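Side-chain contact in peroxisomal acyl-CoA oxidase 1A (Solanum lycopersicum, PDB 2FON), which probably catalyses the FAD-dependent oxidation of acyl-CoA in peroxisomal fatty acid beta-oxidation: residues M124-I129 / P143-M148. Numbering follows the deposited sequence.
Sequences MFIPAI and PLAYKM
Ile126 lays its outer methyl against Ala145 and Tyr146, and these three side chains carry most of the packing between helix 118-132 and the last turn of helix 135-146. The terminal CD1 lies 3.8 Å from CB of Ala145 and 3.5 Å from CE2 of Tyr146, so a single methyl serves both neighbours. CG1 sits beside the backbone N (chi1 -65°) and continues nearly extended, which carries CD1 forward to the facing helix; the second branch, CG2, reaches the outer part of the phenol, 4.0 Å from Tyr146 OH. The isoleucine chain runs at a slant to the tyrosine ring, with CD1 meeting it along the CD2-CE2 side. Phe125 swings its CG anti to the backbone N (chi1 174°), bringing its rim to Ala145: CE2 of Phe125 approaches CB of Ala145 at 3.9 Å, with the methyl at the ring edge and near the ring plane. Ile129 CD1 of the same helix lies above one face of this ring, offset toward its rim. The CA atoms of Ile126 and Ala145 are 7.1 Å apart, a close approach consistent with the small side chain of Ala145. Were Ile126 cut back to an alanine, the space between Ala145 and the tyrosine ring would probably be left underfilled, and the ring's CD2-CE2 side would be likely to lose its aliphatic neighbour. Beyond the pair, Phe125, whose side chain is about 9 Å from the bound FAD, also touches Ile150 and Val206, while Ala145 O accepts a hydrogen bond from His121 NE2. Across the two segments themselves no hydrogen bond or charge pair forms: this helical hairpin of the N-terminal region is joined here by apolar contacts, and its fit rests on the shapes of the side chains.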
ATOM      1  N   MET B 124      -7.417  24.793   8.992  1.00 66.94           N
ATOM      2  CA  MET B 124      -8.353  24.366  10.049  1.00 67.69           C
ATOM      3  C   MET B 124      -8.571  25.415  11.155  1.00 67.90           C
ATOM      4  O   MET B 124      -9.705  25.608  11.591  1.00 68.24           O
ATOM      5  CB  MET B 124      -7.911  23.051  10.690  1.00 68.46           C
ATOM      6  CG  MET B 124      -7.983  21.809   9.797  1.00 73.73           C
ATOM      7  SD  MET B 124      -9.630  21.039   9.550  1.00 83.24           S
ATOM      8  CE  MET B 124      -9.886  20.102  11.068  1.00 83.24           C
ATOM      9  N   PHE B 125      -7.496  26.082  11.604  1.00 67.35           N
ATOM     10  CA  PHE B 125      -7.551  27.044  12.705  1.00 66.63           C
ATOM     11  C   PHE B 125      -8.394  28.241  12.317  1.00 67.42           C
ATOM     12  O   PHE B 125      -9.302  28.613  13.032  1.00 69.04           O
ATOM     13  CB  PHE B 125      -6.132  27.464  13.108  1.00 66.40           C
ATOM     14  CG  PHE B 125      -6.058  28.564  14.148  1.00 65.91           C
ATOM     15  CD1 PHE B 125      -6.247  28.283  15.503  1.00 65.27           C
ATOM     16  CD2 PHE B 125      -5.735  29.874  13.775  1.00 66.12           C
ATOM     17  CE1 PHE B 125      -6.133  29.279  16.486  1.00 63.02           C
ATOM     18  CE2 PHE B 125      -5.641  30.899  14.743  1.00 66.38           C
ATOM     19  CZ  PHE B 125      -5.844  30.594  16.109  1.00 66.20           C
ATOM     20  N   ILE B 126      -8.120  28.861  11.181  1.00 67.40           N
ATOM     21  CA  ILE B 126      -8.968  29.929  10.751  1.00 66.38           C
ATOM     22  C   ILE B 126     -10.399  29.445  10.459  1.00 66.24           C
ATOM     23  O   ILE B 126     -11.350  30.046  10.961  1.00 66.54           O
ATOM     24  CB  ILE B 126      -8.396  30.592   9.562  1.00 66.46           C
ATOM     25  CG1 ILE B 126      -7.080  31.254   9.975  1.00 66.41           C
ATOM     26  CG2 ILE B 126      -9.449  31.556   8.958  1.00 65.86           C
ATOM     27  CD1 ILE B 126      -6.595  32.381   9.045  1.00 64.00           C
ATOM     28  N   PRO B 127     -10.577  28.404   9.614  1.00 65.37           N
ATOM     29  CA  PRO B 127     -11.983  27.962   9.428  1.00 64.83           C
ATOM     30  C   PRO B 127     -12.785  27.656  10.696  1.00 64.09           C
ATOM     31  O   PRO B 127     -13.999  27.892  10.731  1.00 63.79           O
ATOM     32  CB  PRO B 127     -11.875  26.769   8.471  1.00 64.15           C
ATOM     33  CG  PRO B 127     -10.625  27.108   7.670  1.00 64.14           C
ATOM     34  CD  PRO B 127      -9.667  27.704   8.690  1.00 64.90           C
ATOM     35  N   ALA B 128     -12.123  27.223  11.744  1.00 63.53           N
ATOM     36  CA  ALA B 128     -12.854  26.958  12.992  1.00 63.81           C
ATOM     37  C   ALA B 128     -13.329  28.235  13.671  1.00 63.81           C
ATOM     38  O   ALA B 128     -14.454  28.301  14.194  1.00 64.55           O
ATOM     39  CB  ALA B 128     -12.031  26.096  13.970  1.00 63.68           C
ATOM     40  N   ILE B 129     -12.491  29.255  13.667  1.00 63.20           N
ATOM     41  CA  ILE B 129     -12.914  30.512  14.241  1.00 63.07           C
ATOM     42  C   ILE B 129     -14.064  31.138  13.435  1.00 63.63           C
ATOM     43  O   ILE B 129     -15.115  31.487  14.012  1.00 63.22           O
ATOM     44  CB  ILE B 129     -11.730  31.451  14.433  1.00 63.06           C
ATOM     45  CG1 ILE B 129     -10.743  30.766  15.399  1.00 62.68           C
ATOM     46  CG2 ILE B 129     -12.219  32.778  14.973  1.00 61.20           C
ATOM     47  CD1 ILE B 129      -9.419  31.476  15.591  1.00 63.05           C
ATOM     48  N   PRO B 143      -8.079  39.067  12.363  1.00 64.93           N
ATOM     49  CA  PRO B 143      -7.005  39.917  11.828  1.00 65.05           C
ATOM     50  C   PRO B 143      -5.627  39.386  12.296  1.00 65.87           C
ATOM     51  O   PRO B 143      -4.683  39.337  11.483  1.00 66.58           O
ATOM     52  CB  PRO B 143      -7.333  41.312  12.395  1.00 63.83           C
ATOM     53  CG  PRO B 143      -8.779  41.288  12.610  1.00 62.48           C
ATOM     54  CD  PRO B 143      -9.032  39.876  13.148  1.00 65.08           C
ATOM     55  N   LEU B 144      -5.525  38.937  13.547  1.00 65.81           N
ATOM     56  CA  LEU B 144      -4.265  38.393  14.045  1.00 66.37           C
ATOM     57  C   LEU B 144      -3.767  37.208  13.212  1.00 66.93           C
ATOM     58  O   LEU B 144      -2.638  37.199  12.730  1.00 67.53           O
ATOM     59  CB  LEU B 144      -4.419  37.970  15.513  1.00 66.85           C
ATOM     60  CG  LEU B 144      -4.669  39.087  16.561  1.00 66.45           C
ATOM     61  CD1 LEU B 144      -4.738  38.520  17.964  1.00 62.51           C
ATOM     62  CD2 LEU B 144      -3.619  40.258  16.454  1.00 64.02           C
ATOM     63  N   ALA B 145      -4.618  36.195  13.043  1.00 67.39           N
ATOM     64  CA  ALA B 145      -4.305  35.017  12.224  1.00 66.66           C
ATOM     65  C   ALA B 145      -4.024  35.344  10.748  1.00 66.95           C
ATOM     66  O   ALA B 145      -3.190  34.682  10.155  1.00 66.75           O
ATOM     67  CB  ALA B 145      -5.416  34.004  12.330  1.00 65.47           C
ATOM     68  N   TYR B 146      -4.736  36.323  10.165  1.00 67.63           N
ATOM     69  CA  TYR B 146      -4.529  36.710   8.757  1.00 68.61           C
ATOM     70  C   TYR B 146      -3.155  37.266   8.482  1.00 68.92           C
ATOM     71  O   TYR B 146      -2.587  37.017   7.406  1.00 67.85           O
ATOM     72  CB  TYR B 146      -5.581  37.671   8.218  1.00 69.52           C
ATOM     73  CG  TYR B 146      -6.906  37.027   7.945  1.00 71.19           C
ATOM     74  CD1 TYR B 146      -8.100  37.768   7.945  1.00 73.93           C
ATOM     75  CD2 TYR B 146      -6.983  35.684   7.731  1.00 73.94           C
ATOM     76  CE1 TYR B 146      -9.346  37.154   7.707  1.00 74.49           C
ATOM     77  CE2 TYR B 146      -8.191  35.053   7.499  1.00 76.10           C
ATOM     78  CZ  TYR B 146      -9.373  35.771   7.490  1.00 75.51           C
ATOM     79  OH  TYR B 146     -10.537  35.052   7.233  1.00 74.73           O
ATOM     80  N   LYS B 147      -2.610  37.998   9.455  1.00 70.24           N
ATOM     81  CA  LYS B 147      -1.225  38.496   9.357  1.00 71.56           C
ATOM     82  C   LYS B 147      -0.240  37.609  10.074  1.00 72.15           C
ATOM     83  O   LYS B 147       0.932  37.952  10.181  1.00 73.11           O
ATOM     84  CB  LYS B 147      -1.080  39.910   9.901  1.00 71.12           C
ATOM     85  CG  LYS B 147      -1.866  40.915   9.155  1.00 73.22           C
ATOM     86  CD  LYS B 147      -1.983  42.149   9.981  1.00 77.75           C
ATOM     87  CE  LYS B 147      -3.407  42.675  10.020  1.00 80.45           C
ATOM     88  NZ  LYS B 147      -3.385  43.962  10.812  1.00 85.75           N
ATOM     89  N   MET B 148      -0.708  36.495  10.617  1.00 72.27           N
ATOM     90  CA  MET B 148       0.200  35.603  11.291  1.00 73.36           C
ATOM     91  C   MET B 148       0.936  36.286  12.386  1.00 72.31           C
ATOM     92  O   MET B 148       2.099  35.998  12.573  1.00 73.12           O
ATOM     93  CB  MET B 148       1.244  35.006  10.327  1.00 73.26           C
ATOM     94  CG  MET B 148       0.640  34.202   9.177  1.00 76.24           C
ATOM     95  SD  MET B 148       1.759  33.032   8.402  1.00 77.16           S
ATOM     96  CE  MET B 148       1.732  31.833   9.718  1.00 78.32           C
TER